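Local coordinates for uncharacterized conserved protein (Staphylococcus epidermidis, PDB 3FRM), which is of unknown function but carries a GNAT-type acetyltransferase domain, so it may transfer acyl groups from a coenzyme A thioester, at residues A[122-127]-A[164-169]; A[130-135]-A[178-183]. All blocks are in the same frame, centred on the assembly; numbering follows the deposited sequence.

Interaction 1 (A[122-127]-A[164-169]). With NA (sodium ion), chain G.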
loop_
_atom_site.group_PDB
_atom_site.type_symbol
_atom_site.label_atom_id
_atom_site.label_comp_id
_atom_site.label_asym_id
_atom_site.label_seq_id
_atom_site.Cartn_x
_atom_site.Cartn_y
_atom_site.Cartn_z
ATOM N N GLN A 122 -27.400 -5.290 2.214
ATOM C CA GLN A 122 -28.534 -5.152 1.310
ATOM C C GLN A 122 -28.040 -4.859 -0.092
ATOM O O GLN A 122 -27.052 -4.137 -0.260
ATOM C CB GLN A 122 -29.494 -4.032 1.791
ATOM C CG GLN A 122 -30.132 -4.270 3.172
ATOM C CD GLN A 122 -31.028 -3.083 3.710
ATOM O OE1 GLN A 122 -31.419 -2.141 2.992
ATOM N NE2 GLN A 122 -31.319 -3.136 4.987
ATOM N N LEU A 123 -28.720 -5.409 -1.096
ATOM C CA LEU A 123 -28.589 -4.933 -2.487
ATOM C C LEU A 123 -29.103 -3.525 -2.557
ATOM O O LEU A 123 -30.120 -3.219 -1.947
ATOM C CB LEU A 123 -29.400 -5.803 -3.451
ATOM C CG LEU A 123 -28.594 -6.899 -4.160
ATOM C CD1 LEU A 123 -28.329 -8.103 -3.219
ATOM C CD2 LEU A 123 -29.328 -7.341 -5.434
ATOM N N VAL A 124 -28.440 -2.645 -3.286
ATOM C CA VAL A 124 -28.941 -1.268 -3.299
ATOM C C VAL A 124 -30.086 -1.077 -4.289
ATOM O O VAL A 124 -30.090 -1.642 -5.363
ATOM C CB VAL A 124 -27.831 -0.193 -3.459
ATOM C CG1 VAL A 124 -26.611 -0.591 -2.658
ATOM C CG2 VAL A 124 -27.472 0.027 -4.908
ATOM N N SER A 125 -31.075 -0.298 -3.905
ATOM C CA SER A 125 -32.140 0.019 -4.814
ATOM C C SER A 125 -32.500 1.439 -4.526
ATOM O O SER A 125 -31.871 2.081 -3.657
ATOM C CB SER A 125 -33.344 -0.851 -4.534
ATOM O OG SER A 125 -33.721 -0.688 -3.177
ATOM N N SER A 126 -33.539 1.908 -5.227
ATOM C CA SER A 126 -34.027 3.271 -5.100
ATOM C C SER A 126 -34.236 3.536 -3.622
ATOM O O SER A 126 -34.209 4.684 -3.185
ATOM C CB SER A 126 -35.340 3.431 -5.851
ATOM O OG SER A 126 -36.382 2.671 -5.235
ATOM N N ASN A 127 -34.405 2.459 -2.853
ATOM C CA ASN A 127 -34.821 2.553 -1.466
ATOM C C ASN A 127 -33.702 2.891 -0.534
ATOM O O ASN A 127 -33.885 3.546 0.479
ATOM C CB ASN A 127 -35.451 1.239 -1.022
ATOM C CG ASN A 127 -36.866 1.059 -1.557
ATOM O OD1 ASN A 127 -37.384 1.893 -2.330
ATOM N ND2 ASN A 127 -37.506 -0.027 -1.144
ATOM N N ILE A 164 -23.666 -3.642 -13.223
ATOM C CA ILE A 164 -23.034 -3.528 -11.906
ATOM C C ILE A 164 -24.049 -3.601 -10.762
ATOM O O ILE A 164 -25.062 -2.911 -10.790
ATOM C CB ILE A 164 -22.220 -2.192 -11.825
ATOM C CG1 ILE A 164 -21.226 -2.119 -12.984
ATOM C CG2 ILE A 164 -21.543 -2.019 -10.456
ATOM C CD1 ILE A 164 -20.199 -0.979 -12.913
ATOM N N GLU A 165 -23.790 -4.488 -9.792
ATOM C CA GLU A 165 -24.592 -4.573 -8.560
ATOM C C GLU A 165 -23.844 -3.913 -7.393
ATOM O O GLU A 165 -22.615 -3.848 -7.409
ATOM C CB GLU A 165 -24.962 -6.013 -8.211
ATOM C CG GLU A 165 -26.426 -6.452 -8.542
ATOM C CD GLU A 165 -27.420 -5.301 -8.779
ATOM O OE1 GLU A 165 -27.776 -5.099 -9.970
ATOM O OE2 GLU A 165 -27.843 -4.603 -7.806
ATOM N N ARG A 166 -24.589 -3.400 -6.404
ATOM C CA ARG A 166 -23.976 -2.705 -5.291
ATOM C C ARG A 166 -24.487 -3.139 -3.925
ATOM O O ARG A 166 -25.661 -3.510 -3.766
ATOM C CB ARG A 166 -24.128 -1.207 -5.470
ATOM C CG ARG A 166 -23.477 -0.692 -6.723
ATOM C CD ARG A 166 -24.093 0.624 -7.107
ATOM N NE ARG A 166 -23.276 1.328 -8.072
ATOM C CZ ARG A 166 -23.465 1.296 -9.378
ATOM N NH1 ARG A 166 -24.474 0.601 -9.900
ATOM N NH2 ARG A 166 -22.605 1.942 -10.156
ATOM N N LEU A 167 -23.590 -3.120 -2.935
ATOM C CA LEU A 167 -23.965 -3.438 -1.561
ATOM C C LEU A 167 -23.786 -2.305 -0.532
ATOM O O LEU A 167 -22.863 -1.547 -0.635
ATOM C CB LEU A 167 -23.202 -4.676 -1.134
ATOM C CG LEU A 167 -23.564 -5.873 -2.015
ATOM C CD1 LEU A 167 -22.613 -7.051 -1.770
ATOM C CD2 LEU A 167 -25.021 -6.293 -1.848
ATOM N N VAL A 168 -24.680 -2.200 0.448
ATOM C CA VAL A 168 -24.502 -1.306 1.585
ATOM C C VAL A 168 -24.641 -2.178 2.798
ATOM O O VAL A 168 -25.616 -2.940 2.907
ATOM C CB VAL A 168 -25.632 -0.224 1.692
ATOM C CG1 VAL A 168 -25.440 0.686 2.921
ATOM C CG2 VAL A 168 -25.683 0.618 0.471
ATOM N N ALA A 169 -23.665 -2.075 3.703
ATOM C CA ALA A 169 -23.749 -2.730 5.000
ATOM C C ALA A 169 -24.217 -1.732 6.050
ATOM O O ALA A 169 -23.833 -0.515 6.001
ATOM C CB ALA A 169 -22.425 -3.301 5.395
HETATM NA NA NA G . -27.555 -2.001 -11.758
#

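Interaction 2 (A[130-135]-A[178-183])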
loop_
_atom_site.group_PDB
_atom_site.type_symbol
_atom_site.label_atom_id
_atom_site.label_comp_id
_atom_site.label_asym_id
_atom_site.label_seq_id
_atom_site.Cartn_x
_atom_site.Cartn_y
_atom_site.Cartn_z
ATOM N N ASN A 130 -29.310 6.267 -1.390
ATOM C CA ASN A 130 -28.748 7.425 -0.692
ATOM C C ASN A 130 -27.827 7.008 0.470
ATOM O O ASN A 130 -26.874 7.737 0.794
ATOM C CB ASN A 130 -29.823 8.393 -0.187
ATOM C CG ASN A 130 -30.321 9.372 -1.273
ATOM O OD1 ASN A 130 -31.512 9.416 -1.537
ATOM N ND2 ASN A 130 -29.417 10.145 -1.905
ATOM N N ASP A 131 -28.103 5.861 1.102
ATOM C CA ASP A 131 -27.216 5.341 2.105
ATOM C C ASP A 131 -25.915 4.909 1.464
ATOM O O ASP A 131 -24.866 5.010 2.074
ATOM C CB ASP A 131 -27.821 4.110 2.820
ATOM C CG ASP A 131 -28.977 4.471 3.733
ATOM O OD1 ASP A 131 -29.821 3.571 3.940
ATOM O OD2 ASP A 131 -29.052 5.624 4.236
ATOM N N TYR A 132 -25.980 4.373 0.254
ATOM C CA TYR A 132 -24.781 3.963 -0.430
ATOM C C TYR A 132 -23.928 5.234 -0.669
ATOM O O TYR A 132 -22.755 5.306 -0.303
ATOM C CB TYR A 132 -25.149 3.224 -1.728
ATOM C CG TYR A 132 -24.003 3.010 -2.669
ATOM C CD1 TYR A 132 -23.344 1.798 -2.702
ATOM C CD2 TYR A 132 -23.587 4.028 -3.567
ATOM C CE1 TYR A 132 -22.288 1.566 -3.564
ATOM C CE2 TYR A 132 -22.474 3.813 -4.482
ATOM C CZ TYR A 132 -21.835 2.551 -4.440
ATOM O OH TYR A 132 -20.748 2.234 -5.253
ATOM N N LEU A 133 -24.549 6.258 -1.219
ATOM C CA LEU A 133 -23.806 7.487 -1.554
ATOM C C LEU A 133 -23.284 8.191 -0.325
ATOM O O LEU A 133 -22.202 8.784 -0.335
ATOM C CB LEU A 133 -24.668 8.419 -2.351
ATOM C CG LEU A 133 -25.009 7.838 -3.708
ATOM C CD1 LEU A 133 -26.045 8.798 -4.322
ATOM C CD2 LEU A 133 -23.727 7.694 -4.565
ATOM N N HIS A 134 -24.032 8.057 0.750
ATOM C CA HIS A 134 -23.599 8.572 2.012
ATOM C C HIS A 134 -22.248 8.021 2.451
ATOM O O HIS A 134 -21.403 8.768 2.942
ATOM C CB HIS A 134 -24.645 8.274 3.075
ATOM C CG HIS A 134 -24.239 8.743 4.427
ATOM N ND1 HIS A 134 -23.733 7.888 5.387
ATOM C CD2 HIS A 134 -24.197 9.987 4.958
ATOM C CE1 HIS A 134 -23.423 8.584 6.465
ATOM N NE2 HIS A 134 -23.698 9.860 6.232
ATOM N N VAL A 135 -22.035 6.722 2.280
ATOM C CA VAL A 135 -20.763 6.140 2.659
ATOM C C VAL A 135 -19.700 6.610 1.663
ATOM O O VAL A 135 -18.567 6.990 2.015
ATOM C CB VAL A 135 -20.833 4.600 2.648
ATOM C CG1 VAL A 135 -19.411 3.995 2.882
ATOM C CG2 VAL A 135 -21.877 4.095 3.655
ATOM N N ILE A 178 -19.575 -0.158 1.741
ATOM C CA ILE A 178 -20.126 -0.351 0.396
ATOM C C ILE A 178 -19.208 -1.175 -0.516
ATOM O O ILE A 178 -17.992 -1.344 -0.251
ATOM C CB ILE A 178 -20.570 1.025 -0.291
ATOM C CG1 ILE A 178 -19.361 1.938 -0.461
ATOM C CG2 ILE A 178 -21.706 1.736 0.533
ATOM C CD1 ILE A 178 -19.719 3.295 -1.234
ATOM N N VAL A 179 -19.767 -1.725 -1.589
ATOM C CA VAL A 179 -18.891 -2.311 -2.592
ATOM C C VAL A 179 -19.718 -2.439 -3.829
ATOM O O VAL A 179 -20.924 -2.574 -3.723
ATOM C CB VAL A 179 -18.316 -3.703 -2.123
ATOM C CG1 VAL A 179 -19.479 -4.760 -1.803
ATOM C CG2 VAL A 179 -17.267 -4.225 -3.094
ATOM N N ASP A 180 -19.052 -2.362 -4.969
ATOM C CA ASP A 180 -19.582 -2.689 -6.287
ATOM C C ASP A 180 -19.121 -4.073 -6.738
ATOM O O ASP A 180 -17.989 -4.456 -6.490
ATOM C CB ASP A 180 -18.992 -1.732 -7.291
ATOM C CG ASP A 180 -19.461 -0.357 -7.077
ATOM O OD1 ASP A 180 -19.380 0.435 -8.031
ATOM O OD2 ASP A 180 -19.959 -0.063 -5.967
ATOM N N ILE A 181 -20.009 -4.788 -7.419
ATOM C CA ILE A 181 -19.684 -6.076 -7.951
ATOM C C ILE A 181 -20.110 -6.157 -9.388
ATOM O O ILE A 181 -21.206 -5.745 -9.751
ATOM C CB ILE A 181 -20.278 -7.281 -7.128
ATOM C CG1 ILE A 181 -21.740 -7.061 -6.804
ATOM C CG2 ILE A 181 -19.530 -7.453 -5.832
ATOM C CD1 ILE A 181 -21.996 -6.320 -5.475
ATOM N N ILE A 182 -19.199 -6.716 -10.174
ATOM C CA ILE A 182 -19.359 -6.919 -11.589
ATOM C C ILE A 182 -19.249 -8.415 -11.778
ATOM O O ILE A 182 -18.184 -9.027 -11.521
ATOM C CB ILE A 182 -18.245 -6.214 -12.413
ATOM C CG1 ILE A 182 -18.262 -4.710 -12.205
ATOM C CG2 ILE A 182 -18.361 -6.519 -13.899
ATOM C CD1 ILE A 182 -17.095 -4.248 -11.330
HETATM N N MSE A 183 -20.340 -9.002 -12.251
HETATM C CA MSE A 183 -20.408 -10.441 -12.387
HETATM C C MSE A 183 -20.322 -10.913 -13.817
HETATM O O MSE A 183 -20.856 -10.291 -14.707
HETATM C CB MSE A 183 -21.684 -10.935 -11.769
HETATM C CG MSE A 183 -21.886 -10.292 -10.446
HETATM SE SE MSE A 183 -23.593 -10.831 -9.750
HETATM C CE MSE A 183 -24.759 -9.684 -10.885
#

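Interaction 1 (A[122-127]-A[164-169])
Strand 120-123 is the outermost strand at one end of the chain's mixed sheet, and here it pairs antiparallel with strand 165-171. Gln122 and Val168 form a hydrogen-bonded pair. Gln122 N gives its hydrogen to Val168 O at 3.0 Å, and Val168 N returns one to Gln122 O at 3.1 Å. Both bonds are nearly straight and lie in the carbonyl planes. Leu123 and Leu167 form the next, non-hydrogen-bonded pair. Beyond it, Val124 N still reaches Arg166 O at 2.9 Å, although Val124 has left the strand. This third bond is more bent, 147° at the hydrogen, and its donor sits above the carbonyl plane.

Leu123 and Leu167 lie side by side, with Leu123 CD1 4.0 Å from Leu167 CD2. Both rest on Tyr211 of helix 204-216. Val124, just past the strand, points toward strand 165-171. Its CG1 meets Val168 CG2 at 3.5 Å, the two side chains crossing at about a right angle. Its CG2 lies 3.6 Å from Arg166 CB. Tyr132 of helix 129-136 touches Val124, Arg166 and Val168.

The polar side-chain ends turn to other partners. Gln122 NE2 bonds to Asp120, and Gln122 OE1 accepts from Asn128 ND2. Asn128 ND2 also donates to Leu123 O, and Asn128 OD1 accepts from Ser125 N. The extended Arg166 chain carries its guanidinium away from Val124, and NH1 bonds to Asp162 OD1. That carboxylate oxygen also binds the sodium ion, as do Tyr159 O, Asn160 O and Ile164 O, the last at 2.8 Å.

Backbone bonds therefore hold the edge strand, backed by Leu123 against Leu167 and by Val124 against Val168 and the Arg166 chain. The cation and the guanidinium, both at OD1, probably keep the Asp162 carboxylate ionised.

Interaction 2 (A[130-135]-A[178-183])
A helix packed on the sheet of a GNAT-like alpha/beta fold forms this buried contact. Helix 129-136 crosses strand 174-183 steeply, at 109° between the short segment axes, which approach to 9.1 Å. Ile178 points toward the helix and is the hub of the apolar packing. Its CG2 reaches Tyr132 CD1 at 3.6 Å and Val135 CB at 3.7 Å. Val135 meets Ile178 tip to tip, one turn along the helix from Tyr132. Ile178 CD1 sits over one face of the Tyr132 ring, offset toward its rim. This is a CH-pi contact, 4.0 Å from the ring centroid.

Tyr132 CG is anti to the backbone N (chi1 167°), and the ring runs along the sheet surface toward Asp180. Asp180 OD1 makes a long, weak ion pair with Arg166 NE, which would modestly favour the charged carboxylate. The other oxygen serves the tyrosine: Tyr132 OH donates to the syn lone pair of Asp180 OD2 at 2.5 Å, with ring and carboxylate planes 27° apart.

Interactions 1 and 2 have centres about 6 Å apart and touch directly. Along the chain their segments alternate: strand 120-123, helix 129-136, strand 165-171, then strand 174-183. The last two strands are neighbours in the same sheet, and strand 120-123 adds to the far side of 165-171. Probable backbone hydrogen bonds, Glu165 O to Ile181 N and Leu167 N to Val179 O, tie the two contacts together. Helix 129-136 lies over this end of the mixed sheet, where Val168 CG2 packs on Tyr132 CB. Strand 120-123 and helix 129-136, consecutive in the chain, supply the edge strand of interaction 1 and the covering helix of interaction 2.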